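Local coordinates for probable oxidoreductase protein (Rhizobium etli, PDB 4FB5) that probably acts as an oxidoreductase of the GFO/IDH/MocA family, with a Rossmann domain expected to bind a nicotinamide dinucleotide cofactor, at residues A43-K48 and P57-L62; R87-D92 and D96-T101; W219-H224 and I282-Y287; E349-I354 and T358-S363. All coordinates share one frame; numbering follows the deposited sequence.

Contact 1: residues A43-K48 and P57-L62; sequences AWNAVK and PRLVHL
Trp-44 meets Pro-57 and Leu-59 with different parts of its side chain. The benzene part of the indole turns its edge to the proline, and CE3 lies 3.9 Å from Pro-57 CG. The two side chains cross at about a right angle. With CG near the indole plane, the pyrrolidine abuts the rim and does not stack on it. At the base of the same side chain, Trp-44 CB packs 3.7 Å from Leu-59 CD2. With CG beside the backbone N, chi1 -74° turns the indole away from Leu-59 and into the fold, where NE1 is hydrogen-bonded to Ser-99. Asn-45 adds a looser approach, its OD1 being 4.4 Å from Leu-59 CD1. The backbone O of Asn-45 accepts a hydrogen bond from side-chain ND2 of Asn-45 of the second subunit, so the turn lies at a subunit interface. Ala-46 is the N-cap of helix 47-51. Val-47 brings CG2 to 4.0 Å from Pro-57 CG, beside the indole: Trp-44 CE3 lies against the CB-CG edge, Val-47 CG2 against CG and CD. An alanine in place of Pro-57 would take away CG and CD and would probably leave a gap beside Trp-44 CE3 and Val-47 CG2, which both rest on CG. Cys-350, from helix 344-358, packs against both Trp-44 and Val-47. All touching residues are buried, and the contact is mainly apolar. It joins the end of helix 35-44 to the start of strand 58-63, which runs parallel to its neighbour 27-31. This is the first beta-alpha-beta crossover of a Rossmann fold.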
loop_
_atom_site.group_PDB
_atom_site.type_symbol
_atom_site.label_atom_id
_atom_site.label_comp_id
_atom_site.label_asym_id
_atom_site.label_seq_id
_atom_site.Cartn_x
_atom_site.Cartn_y
_atom_site.Cartn_z
ATOM N N ALA A 43 27.326 10.814 12.606
ATOM C CA ALA A 43 27.809 10.799 11.253
ATOM C C ALA A 43 29.348 10.828 11.237
ATOM O O ALA A 43 29.993 9.927 10.642
ATOM C CB ALA A 43 27.198 11.965 10.431
ATOM N N TRP A 44 29.927 11.829 11.906
ATOM C CA TRP A 44 31.402 11.975 11.944
ATOM C C TRP A 44 32.044 10.693 12.500
ATOM O O TRP A 44 33.072 10.211 11.987
ATOM C CB TRP A 44 31.851 13.209 12.751
ATOM C CG TRP A 44 31.641 14.553 12.103
ATOM C CD1 TRP A 44 30.831 15.585 12.550
ATOM C CD2 TRP A 44 32.246 15.022 10.894
ATOM N NE1 TRP A 44 30.909 16.666 11.684
ATOM C CE2 TRP A 44 31.784 16.344 10.670
ATOM C CE3 TRP A 44 33.141 14.456 9.977
ATOM C CZ2 TRP A 44 32.193 17.093 9.569
ATOM C CZ3 TRP A 44 33.555 15.211 8.888
ATOM C CH2 TRP A 44 33.084 16.511 8.691
ATOM N N ASN A 45 31.400 10.102 13.498
ATOM C CA ASN A 45 31.919 8.884 14.097
ATOM C C ASN A 45 31.807 7.663 13.195
ATOM O O ASN A 45 32.324 6.612 13.552
ATOM C CB ASN A 45 31.241 8.646 15.448
ATOM C CG ASN A 45 31.771 7.441 16.186
ATOM O OD1 ASN A 45 32.969 7.358 16.506
ATOM N ND2 ASN A 45 30.870 6.494 16.506
ATOM N N ALA A 46 31.176 7.771 12.022
ATOM C CA ALA A 46 30.900 6.550 11.260
ATOM C C ALA A 46 31.284 6.560 9.807
ATOM O O ALA A 46 31.436 5.499 9.219
ATOM C CB ALA A 46 29.445 6.169 11.388
ATOM N N VAL A 47 31.396 7.736 9.211
ATOM C CA VAL A 47 31.744 7.829 7.801
ATOM C C VAL A 47 32.785 6.825 7.407
ATOM O O VAL A 47 32.612 6.118 6.395
ATOM C CB VAL A 47 32.381 9.155 7.394
ATOM C CG1 VAL A 47 31.553 9.828 6.344
ATOM C CG2 VAL A 47 32.706 10.045 8.599
ATOM N N LYS A 48 33.879 6.777 8.172
ATOM C CA LYS A 48 35.006 5.997 7.725
ATOM C C LYS A 48 34.705 4.542 7.738
ATOM O O LYS A 48 34.932 3.903 6.726
ATOM C CB LYS A 48 36.310 6.292 8.468
ATOM C CG LYS A 48 37.557 5.822 7.708
ATOM C CD LYS A 48 38.721 5.689 8.681
ATOM C CE LYS A 48 40.087 5.665 7.987
ATOM N NZ LYS A 48 40.410 4.262 7.548
ATOM N N PRO A 57 37.746 10.737 10.944
ATOM C CA PRO A 57 37.720 12.042 11.537
ATOM C C PRO A 57 37.952 11.917 13.020
ATOM O O PRO A 57 37.706 10.859 13.613
ATOM C CB PRO A 57 36.307 12.513 11.254
ATOM C CG PRO A 57 35.971 11.817 9.993
ATOM C CD PRO A 57 36.523 10.456 10.188
ATOM N N ARG A 58 38.470 13.006 13.577
ATOM C CA ARG A 58 38.845 13.133 14.983
ATOM C C ARG A 58 37.935 14.191 15.611
ATOM O O ARG A 58 37.796 15.325 15.089
ATOM C CB ARG A 58 40.339 13.517 15.120
ATOM C CG ARG A 58 40.942 13.370 16.521
ATOM C CD ARG A 58 42.483 13.454 16.481
ATOM N NE ARG A 58 43.016 14.828 16.553
ATOM C CZ ARG A 58 43.429 15.447 17.670
ATOM N NH1 ARG A 58 43.369 14.844 18.858
ATOM N NH2 ARG A 58 43.906 16.692 17.602
ATOM N N LEU A 59 37.314 13.786 16.715
ATOM C CA LEU A 59 36.275 14.566 17.372
ATOM C C LEU A 59 36.985 15.223 18.506
ATOM O O LEU A 59 37.369 14.574 19.489
ATOM C CB LEU A 59 35.107 13.682 17.869
ATOM C CG LEU A 59 34.694 12.495 16.978
ATOM C CD1 LEU A 59 33.799 11.491 17.699
ATOM C CD2 LEU A 59 34.075 12.949 15.670
ATOM N N VAL A 60 37.158 16.525 18.345
ATOM C CA VAL A 60 38.095 17.282 19.133
ATOM C C VAL A 60 37.415 18.150 20.176
ATOM O O VAL A 60 37.671 17.994 21.371
ATOM C CB VAL A 60 38.940 18.145 18.212
ATOM C CG1 VAL A 60 39.908 19.008 19.017
ATOM C CG2 VAL A 60 39.701 17.268 17.228
ATOM N N HIS A 61 36.524 19.032 19.728
ATOM C CA HIS A 61 35.989 20.088 20.570
ATOM C C HIS A 61 34.473 20.122 20.456
ATOM O O HIS A 61 33.938 19.821 19.391
ATOM C CB HIS A 61 36.545 21.413 20.051
ATOM C CG HIS A 61 36.873 22.419 21.114
ATOM N ND1 HIS A 61 38.119 23.009 21.213
ATOM C CD2 HIS A 61 36.118 22.964 22.100
ATOM C CE1 HIS A 61 38.116 23.876 22.212
ATOM N NE2 HIS A 61 36.918 23.866 22.770
ATOM N N LEU A 62 33.789 20.544 21.521
ATOM C CA LEU A 62 32.330 20.557 21.541
ATOM C C LEU A 62 31.777 21.642 22.452
ATOM O O LEU A 62 32.287 21.830 23.539
ATOM C CB LEU A 62 31.812 19.191 21.998
ATOM C CG LEU A 62 30.313 18.872 22.062
ATOM C CD1 LEU A 62 30.121 17.382 22.168
ATOM C CD2 LEU A 62 29.654 19.567 23.241
#

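Contact 2: residues R87-D92 and D96-T101; sequences RALIAD and DVVSVT
Leu-89 and Ile-90 of helix 86-91 both rest on Val-98 of strand 97-100. The helix belongs to the long crossover of the Rossmann fold. It links the edge strand 81-83 to strand 97-100, on the far side of strands 58-63 and 27-31. The packed part is small: three buried aliphatic side chains meet, and the two segments bury only 101 Å² between them. Leu-89 points toward the strand with CG anti to the backbone N (chi1 -173°). This torsion carries its methyl groups over the sheet, where the side chain also touches His-61 and Ala-63 of strand 58-63. Ile-90 starts out to one side of the strand, but its outer atoms come nearer. Ile-90 also touches Ala-113 and Ala-114 of helix 107-116, and Val-98 touches Ala-114 as well, so two helices share this patch of the sheet.

The solvent side of the helix is different. Arg-87 and Ala-91 are exposed and do not meet the strand. Arg-87 makes a long, weak ion pair with Glu-109. After the helix the chain turns at Asp-92, whose OD1 accepts a hydrogen bond from Glu-94 N before the strand begins.

Both methyls of Val-98 face Leu-89 CD2, CG2 at 4.2 Å and CG1 at 4.3 Å. Val-98 CG2, which lies beside the backbone N, is also 4.2 Å from Ile-90 CG1.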
loop_
_atom_site.group_PDB
_atom_site.type_symbol
_atom_site.label_atom_id
_atom_site.label_comp_id
_atom_site.label_asym_id
_atom_site.label_seq_id
_atom_site.Cartn_x
_atom_site.Cartn_y
_atom_site.Cartn_z
ATOM N N ARG A 87 33.135 30.641 20.577
ATOM C CA ARG A 87 34.194 31.413 19.941
ATOM C C ARG A 87 35.561 30.803 20.260
ATOM O O ARG A 87 36.527 31.040 19.544
ATOM C CB ARG A 87 34.135 32.889 20.338
ATOM C CG ARG A 87 32.937 33.622 19.783
ATOM C CD ARG A 87 32.551 34.808 20.639
ATOM N NE ARG A 87 31.098 34.955 20.700
ATOM C CZ ARG A 87 30.450 36.104 20.887
ATOM N NH1 ARG A 87 31.115 37.250 21.018
ATOM N NH2 ARG A 87 29.126 36.115 20.940
ATOM N N ALA A 88 35.615 29.991 21.317
ATOM C CA ALA A 88 36.828 29.266 21.717
ATOM C C ALA A 88 37.050 28.012 20.873
ATOM O O ALA A 88 38.167 27.750 20.409
ATOM C CB ALA A 88 36.772 28.912 23.194
ATOM N N LEU A 89 35.982 27.238 20.684
ATOM C CA LEU A 89 35.981 26.118 19.744
ATOM C C LEU A 89 36.448 26.571 18.360
ATOM O O LEU A 89 37.323 25.953 17.743
ATOM C CB LEU A 89 34.572 25.538 19.650
ATOM C CG LEU A 89 34.395 24.241 18.848
ATOM C CD1 LEU A 89 33.217 23.435 19.373
ATOM C CD2 LEU A 89 34.249 24.498 17.338
ATOM N N ILE A 90 35.848 27.662 17.895
ATOM C CA ILE A 90 36.153 28.267 16.611
ATOM C C ILE A 90 37.568 28.789 16.562
ATOM O O ILE A 90 38.188 28.824 15.499
ATOM C CB ILE A 90 35.162 29.394 16.304
ATOM C CG1 ILE A 90 34.037 28.849 15.423
ATOM C CG2 ILE A 90 35.859 30.604 15.642
ATOM C CD1 ILE A 90 32.796 29.734 15.340
ATOM N N ALA A 91 38.076 29.200 17.716
ATOM C CA ALA A 91 39.462 29.622 17.813
ATOM C C ALA A 91 40.363 28.409 17.705
ATOM O O ALA A 91 41.348 28.442 16.975
ATOM C CB ALA A 91 39.716 30.359 19.126
ATOM N N ASP A 92 40.008 27.335 18.411
ATOM C CA ASP A 92 40.895 26.190 18.538
ATOM C C ASP A 92 41.519 25.850 17.186
ATOM O O ASP A 92 40.803 25.616 16.215
ATOM C CB ASP A 92 40.162 24.986 19.119
ATOM C CG ASP A 92 41.086 23.807 19.410
ATOM O OD1 ASP A 92 42.122 23.623 18.734
ATOM O OD2 ASP A 92 40.761 23.034 20.331
ATOM N N ASP A 96 39.520 21.690 12.200
ATOM C CA ASP A 96 39.568 22.079 10.784
ATOM C C ASP A 96 38.167 22.406 10.241
ATOM O O ASP A 96 38.009 23.282 9.369
ATOM C CB ASP A 96 40.187 20.953 9.956
ATOM C CG ASP A 96 41.380 20.290 10.655
ATOM O OD1 ASP A 96 42.021 20.964 11.491
ATOM O OD2 ASP A 96 41.672 19.104 10.371
ATOM N N VAL A 97 37.160 21.708 10.795
ATOM C CA VAL A 97 35.745 21.734 10.345
ATOM C C VAL A 97 34.813 22.081 11.483
ATOM O O VAL A 97 34.856 21.442 12.524
ATOM C CB VAL A 97 35.286 20.325 9.876
ATOM C CG1 VAL A 97 33.882 20.383 9.328
ATOM C CG2 VAL A 97 36.229 19.752 8.839
ATOM N N VAL A 98 33.942 23.057 11.278
ATOM C CA VAL A 98 32.893 23.311 12.276
ATOM C C VAL A 98 31.506 22.795 11.851
ATOM O O VAL A 98 31.074 23.009 10.723
ATOM C CB VAL A 98 32.864 24.785 12.725
ATOM C CG1 VAL A 98 31.842 24.987 13.802
ATOM C CG2 VAL A 98 34.260 25.218 13.239
ATOM N N SER A 99 30.857 22.063 12.757
ATOM C CA SER A 99 29.493 21.568 12.585
ATOM C C SER A 99 28.603 22.484 13.375
ATOM O O SER A 99 28.550 22.385 14.596
ATOM C CB SER A 99 29.342 20.157 13.173
ATOM O OG SER A 99 29.500 19.110 12.225
ATOM N N VAL A 100 27.901 23.377 12.704
ATOM C CA VAL A 100 26.944 24.228 13.411
ATOM C C VAL A 100 25.591 23.580 13.376
ATOM O O VAL A 100 25.096 23.284 12.316
ATOM C CB VAL A 100 26.816 25.615 12.788
ATOM C CG1 VAL A 100 25.925 26.461 13.628
ATOM C CG2 VAL A 100 28.180 26.271 12.684
ATOM N N THR A 101 25.003 23.345 14.539
ATOM C CA THR A 101 23.716 22.655 14.624
ATOM C C THR A 101 22.907 23.288 15.697
ATOM O O THR A 101 22.065 22.635 16.279
ATOM C CB THR A 101 23.845 21.174 15.057
ATOM O OG1 THR A 101 24.333 21.109 16.395
ATOM C CG2 THR A 101 24.786 20.414 14.176
#

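Contact 3: residues W219-H224 and I282-Y287; sequences WYLFGH and IALQIY
Phe-222 sets the far edge of its ring against Ile-286. CZ lies 4.0 Å from Ile-286 CG2, and the methyl sits near the ring plane, not over a face. One face of the ring is covered by its own neighbour: Leu-221 CB stands 3.7 Å above the plane, offset toward the rim. Leu-221 itself reaches out to Leu-284, and the two side chains meet tip to tip, CD1 to CD2 at 4.0 Å. The same Leu-221 CD1 is 4.4 Å from Ile-286 CD1, so it touches both strand residues.

These pairs join the end of helix 206-221 to strand 281-288. They lie in the alpha/beta domain typical of the GFO/IDH/MocA family, where helices pack on one face of a large mixed sheet. Phe-222 also touches Val-175 and Val-178 of the adjacent strand 175-183, and Leu-284 touches Val-180 there.

Side chains alternate along the strand. Leu-284 and Ile-286 point toward the helix end, while Gln-285 and Tyr-287 belong to the other face. On that face Tyr-287 OH is hydrogen-bonded to Arg-278 NE of the third subunit, and Tyr-287 packs on Ala-275 of the same subunit.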
loop_
_atom_site.group_PDB
_atom_site.type_symbol
_atom_site.label_atom_id
_atom_site.label_comp_id
_atom_site.label_asym_id
_atom_site.label_seq_id
_atom_site.Cartn_x
_atom_site.Cartn_y
_atom_site.Cartn_z
ATOM N N TRP A 219 15.848 21.126 -6.554
ATOM C CA TRP A 219 17.065 21.745 -6.976
ATOM C C TRP A 219 17.931 20.653 -7.511
ATOM O O TRP A 219 18.368 20.688 -8.655
ATOM C CB TRP A 219 17.783 22.448 -5.825
ATOM C CG TRP A 219 19.141 22.838 -6.246
ATOM C CD1 TRP A 219 19.465 23.871 -7.088
ATOM C CD2 TRP A 219 20.388 22.157 -5.952
ATOM N NE1 TRP A 219 20.834 23.900 -7.313
ATOM C CE2 TRP A 219 21.425 22.876 -6.615
ATOM C CE3 TRP A 219 20.738 21.063 -5.145
ATOM C CZ2 TRP A 219 22.784 22.519 -6.508
ATOM C CZ3 TRP A 219 22.097 20.712 -5.035
ATOM C CH2 TRP A 219 23.096 21.436 -5.732
ATOM N N TYR A 220 18.174 19.672 -6.656
ATOM C CA TYR A 220 18.966 18.475 -6.979
ATOM C C TYR A 220 18.556 17.811 -8.278
ATOM O O TYR A 220 19.402 17.426 -9.080
ATOM C CB TYR A 220 18.771 17.480 -5.877
ATOM C CG TYR A 220 19.637 16.286 -5.979
ATOM C CD1 TYR A 220 21.036 16.406 -5.942
ATOM C CD2 TYR A 220 19.076 15.018 -6.072
ATOM C CE1 TYR A 220 21.836 15.278 -6.028
ATOM C CE2 TYR A 220 19.851 13.906 -6.167
ATOM C CZ TYR A 220 21.228 14.030 -6.138
ATOM O OH TYR A 220 21.995 12.898 -6.230
ATOM N N LEU A 221 17.247 17.686 -8.471
ATOM C CA LEU A 221 16.678 17.011 -9.628
ATOM C C LEU A 221 16.597 17.890 -10.900
ATOM O O LEU A 221 16.799 17.393 -12.020
ATOM C CB LEU A 221 15.279 16.512 -9.269
ATOM C CG LEU A 221 15.261 15.314 -8.322
ATOM C CD1 LEU A 221 13.832 14.969 -7.863
ATOM C CD2 LEU A 221 15.889 14.137 -9.005
ATOM N N PHE A 222 16.293 19.179 -10.727
ATOM C CA PHE A 222 15.952 20.033 -11.844
ATOM C C PHE A 222 16.747 21.328 -11.841
ATOM O O PHE A 222 17.660 21.522 -12.644
ATOM C CB PHE A 222 14.445 20.319 -11.835
ATOM C CG PHE A 222 13.596 19.071 -11.969
ATOM C CD1 PHE A 222 13.686 18.280 -13.111
ATOM C CD2 PHE A 222 12.757 18.662 -10.922
ATOM C CE1 PHE A 222 12.926 17.120 -13.228
ATOM C CE2 PHE A 222 11.996 17.514 -11.006
ATOM C CZ PHE A 222 12.068 16.733 -12.158
ATOM N N GLY A 223 16.366 22.215 -10.941
ATOM C CA GLY A 223 17.159 23.345 -10.601
ATOM C C GLY A 223 16.284 24.274 -9.799
ATOM O O GLY A 223 15.301 23.837 -9.169
ATOM N N HIS A 224 16.662 25.549 -9.819
ATOM C CA HIS A 224 16.059 26.573 -9.000
ATOM C C HIS A 224 14.659 27.030 -9.460
ATOM O O HIS A 224 14.203 26.683 -10.535
ATOM C CB HIS A 224 17.031 27.735 -8.873
ATOM C CG HIS A 224 18.143 27.483 -7.904
ATOM N ND1 HIS A 224 17.930 27.317 -6.550
ATOM C CD2 HIS A 224 19.482 27.386 -8.088
ATOM C CE1 HIS A 224 19.085 27.116 -5.941
ATOM N NE2 HIS A 224 20.047 27.164 -6.851
ATOM N N ILE A 282 7.356 13.212 2.856
ATOM C CA ILE A 282 7.711 14.063 1.749
ATOM C C ILE A 282 7.278 13.262 0.570
ATOM O O ILE A 282 7.793 12.147 0.379
ATOM C CB ILE A 282 9.224 14.209 1.655
ATOM C CG1 ILE A 282 9.739 14.925 2.905
ATOM C CG2 ILE A 282 9.583 14.916 0.387
ATOM C CD1 ILE A 282 11.235 15.103 2.974
ATOM N N ALA A 283 6.329 13.769 -0.198
ATOM C CA ALA A 283 5.783 12.969 -1.287
ATOM C C ALA A 283 6.071 13.679 -2.565
ATOM O O ALA A 283 5.733 14.854 -2.761
ATOM C CB ALA A 283 4.297 12.747 -1.136
ATOM N N LEU A 284 6.702 12.966 -3.455
ATOM C CA LEU A 284 7.130 13.576 -4.679
ATOM C C LEU A 284 6.575 12.801 -5.848
ATOM O O LEU A 284 6.708 11.586 -5.886
ATOM C CB LEU A 284 8.633 13.590 -4.658
ATOM C CG LEU A 284 9.395 13.905 -5.914
ATOM C CD1 LEU A 284 9.116 15.312 -6.258
ATOM C CD2 LEU A 284 10.869 13.707 -5.572
ATOM N N GLN A 285 5.882 13.488 -6.748
ATOM C CA GLN A 285 5.388 12.861 -7.973
ATOM C C GLN A 285 5.936 13.611 -9.174
ATOM O O GLN A 285 5.849 14.836 -9.240
ATOM C CB GLN A 285 3.860 12.830 -8.047
ATOM C CG GLN A 285 3.153 12.314 -6.793
ATOM C CD GLN A 285 1.664 12.733 -6.771
ATOM O OE1 GLN A 285 1.246 13.621 -5.985
ATOM N NE2 GLN A 285 0.859 12.111 -7.662
ATOM N N ILE A 286 6.527 12.883 -10.113
ATOM C CA ILE A 286 7.145 13.492 -11.295
ATOM C C ILE A 286 6.525 12.985 -12.586
ATOM O O ILE A 286 6.452 11.810 -12.792
ATOM C CB ILE A 286 8.599 13.162 -11.367
ATOM C CG1 ILE A 286 9.280 13.454 -10.033
ATOM C CG2 ILE A 286 9.223 13.928 -12.508
ATOM C CD1 ILE A 286 10.671 12.804 -9.940
ATOM N N TYR A 287 6.092 13.854 -13.478
ATOM C CA TYR A 287 5.394 13.357 -14.667
ATOM C C TYR A 287 6.067 13.831 -15.952
ATOM O O TYR A 287 6.242 15.054 -16.157
ATOM C CB TYR A 287 3.919 13.726 -14.661
ATOM C CG TYR A 287 3.120 13.123 -13.532
ATOM C CD1 TYR A 287 2.663 11.825 -13.586
ATOM C CD2 TYR A 287 2.784 13.867 -12.428
ATOM C CE1 TYR A 287 1.917 11.278 -12.526
ATOM C CE2 TYR A 287 2.057 13.331 -11.375
ATOM C CZ TYR A 287 1.624 12.044 -11.428
ATOM O OH TYR A 287 0.882 11.515 -10.375
#

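Contact 4: residues E349-I354 and T358-S363; sequences ECRELI and TGEPSS
Glu-352 reaches from the helix to Ser-362 and Ser-363 in the loop that follows it. Its CB points toward the loop and lies 4.1 Å from the carbonyl oxygen of Ser-363. CG comes next, 4.0 Å from Ser-363 OG. The chain then bends at chi2 (-69°), which turns the carboxylate toward the loop and brings CD to 3.9 Å from Ser-363 N. At the tip, OE2 accepts a hydrogen bond from Ser-363 N. The bond is 2.8 Å long with an angle of 157° at the hydrogen, and OE2 uses its anti lone pair, the one away from OE1. The other oxygen, OE1, makes a salt bridge with Arg-355 and a long, weak ion pair with Arg-161. Ser-362 adds packing, with CB against the backbone O of Glu-352.

Nearer the helix end the contact is weaker. The bond from Thr-358 N to Ile-354 O is weak and doubtful, because the place of Thr-358 N is less sure. Arg-351 NH2 stays 4.4 Å from Glu-360 OE1, beyond a salt bridge, and has its firm partner in Asp-53.

An alanine in place of Glu-352 would probably leave Ser-363 N without its acceptor and Arg-355 without its carboxylate mate. The contact joins helix 344-358 to the loop after it, which turns back alongside this helix before helix 367-385. The salt bridge to Arg-355 stays within the helix. The tie to the loop is the hydrogen bond from Ser-363 N, with a probably ionised carboxylate as acceptor.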
loop_
_atom_site.group_PDB
_atom_site.type_symbol
_atom_site.label_atom_id
_atom_site.label_comp_id
_atom_site.label_asym_id
_atom_site.label_seq_id
_atom_site.Cartn_x
_atom_site.Cartn_y
_atom_site.Cartn_z
ATOM N N GLU A 349 25.761 12.463 3.645
ATOM C CA GLU A 349 26.030 13.908 3.558
ATOM C C GLU A 349 27.418 14.275 4.138
ATOM O O GLU A 349 28.138 15.057 3.565
ATOM C CB GLU A 349 24.933 14.688 4.267
ATOM C CG GLU A 349 25.104 16.183 4.197
ATOM C CD GLU A 349 23.909 16.929 4.757
ATOM O OE1 GLU A 349 24.015 17.334 5.938
ATOM O OE2 GLU A 349 22.877 17.092 4.024
ATOM N N CYS A 350 27.773 13.691 5.275
ATOM C CA CYS A 350 29.090 13.833 5.848
ATOM C C CYS A 350 30.150 13.378 4.832
ATOM O O CYS A 350 31.130 14.089 4.549
ATOM C CB CYS A 350 29.187 13.019 7.138
ATOM S SG CYS A 350 30.841 13.063 7.858
ATOM N N ARG A 351 29.935 12.204 4.258
ATOM C CA ARG A 351 30.849 11.758 3.241
ATOM C C ARG A 351 30.937 12.833 2.161
ATOM O O ARG A 351 32.031 13.292 1.853
ATOM C CB ARG A 351 30.483 10.380 2.690
ATOM C CG ARG A 351 31.400 9.881 1.583
ATOM C CD ARG A 351 32.817 9.716 2.076
ATOM N NE ARG A 351 33.827 9.592 1.006
ATOM C CZ ARG A 351 34.431 10.614 0.379
ATOM N NH1 ARG A 351 34.118 11.875 0.675
ATOM N NH2 ARG A 351 35.344 10.376 -0.563
ATOM N N GLU A 352 29.817 13.305 1.634
ATOM C CA GLU A 352 29.925 14.214 0.504
ATOM C C GLU A 352 30.605 15.529 0.876
ATOM O O GLU A 352 31.124 16.242 0.008
ATOM C CB GLU A 352 28.575 14.460 -0.154
ATOM C CG GLU A 352 27.996 13.223 -0.785
ATOM C CD GLU A 352 28.742 12.736 -2.022
ATOM O OE1 GLU A 352 29.184 11.566 -2.023
ATOM O OE2 GLU A 352 28.848 13.498 -3.000
ATOM N N LEU A 353 30.599 15.848 2.165
ATOM C CA LEU A 353 31.198 17.078 2.630
ATOM C C LEU A 353 32.709 16.930 2.558
ATOM O O LEU A 353 33.426 17.888 2.215
ATOM C CB LEU A 353 30.787 17.378 4.069
ATOM C CG LEU A 353 31.578 18.522 4.706
ATOM C CD1 LEU A 353 31.589 19.677 3.770
ATOM C CD2 LEU A 353 31.039 18.977 6.055
ATOM N N ILE A 354 33.180 15.733 2.886
ATOM C CA ILE A 354 34.574 15.446 2.820
ATOM C C ILE A 354 35.051 15.442 1.373
ATOM O O ILE A 354 36.156 15.918 1.083
ATOM C CB ILE A 354 34.882 14.145 3.521
ATOM C CG1 ILE A 354 34.646 14.358 5.020
ATOM C CG2 ILE A 354 36.318 13.733 3.229
ATOM C CD1 ILE A 354 34.147 13.198 5.739
ATOM N N THR A 358 37.955 18.324 -0.610
ATOM C CA THR A 358 39.014 18.003 -1.560
ATOM C C THR A 358 38.501 18.059 -2.994
ATOM O O THR A 358 39.247 17.806 -3.941
ATOM C CB THR A 358 39.609 16.608 -1.290
ATOM O OG1 THR A 358 38.683 15.600 -1.714
ATOM C CG2 THR A 358 39.902 16.431 0.192
ATOM N N GLY A 359 37.224 18.391 -3.147
ATOM C CA GLY A 359 36.610 18.479 -4.460
ATOM C C GLY A 359 37.629 18.448 -5.581
ATOM O O GLY A 359 38.397 19.393 -5.764
ATOM N N GLU A 360 37.635 17.355 -6.338
ATOM C CA GLU A 360 36.714 16.251 -6.098
ATOM C C GLU A 360 35.264 16.694 -6.266
ATOM O O GLU A 360 34.807 17.621 -5.598
ATOM C CB GLU A 360 36.928 15.671 -4.698
ATOM C CG GLU A 360 38.222 14.890 -4.541
ATOM C CD GLU A 360 37.991 13.466 -4.076
ATOM O OE1 GLU A 360 36.842 13.136 -3.714
ATOM O OE2 GLU A 360 38.958 12.675 -4.074
ATOM N N PRO A 361 34.547 16.024 -7.162
ATOM C CA PRO A 361 33.143 16.345 -7.419
ATOM C C PRO A 361 32.336 15.772 -6.282
ATOM O O PRO A 361 32.572 14.621 -5.878
ATOM C CB PRO A 361 32.829 15.594 -8.723
ATOM C CG PRO A 361 34.199 15.136 -9.278
ATOM C CD PRO A 361 35.050 14.961 -8.056
ATOM N N SER A 362 31.427 16.583 -5.749
ATOM C CA SER A 362 30.506 16.138 -4.700
ATOM C C SER A 362 29.046 16.499 -5.008
ATOM O O SER A 362 28.768 17.282 -5.938
ATOM C CB SER A 362 30.902 16.760 -3.367
ATOM O OG SER A 362 30.558 18.133 -3.361
ATOM N N SER A 363 28.116 15.945 -4.226
ATOM C CA SER A 363 26.724 16.392 -4.329
ATOM C C SER A 363 26.306 17.035 -3.029
ATOM O O SER A 363 25.649 16.436 -2.205
ATOM C CB SER A 363 25.772 15.257 -4.699
ATOM O OG SER A 363 25.395 14.539 -3.543
#

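Contacts 1 and 2 belong to the same parallel Rossmann sheet, with centres about 13 Å apart. They are joined by a probable hydrogen bond of 2.8 Å from His-61 ND1 to Asp-92 OD2. The centres of contacts 4 and 1 are about 15 Å apart, and Trp-44 CZ3 packs 3.8 Å from Ile-354 CD1. Helix 344-358, late in the chain, is thus placed against the Rossmann domain. Contact 3 lies in the other domain, about 32 Å from contact 1 between centres. Contact 4 touches it through Tyr-220 CE1 and Ser-363 CB, 4.2 Å apart, and so lies between the two domains. As in relatives, a cofactor would probably bind at the C-terminal ends of the Rossmann strands.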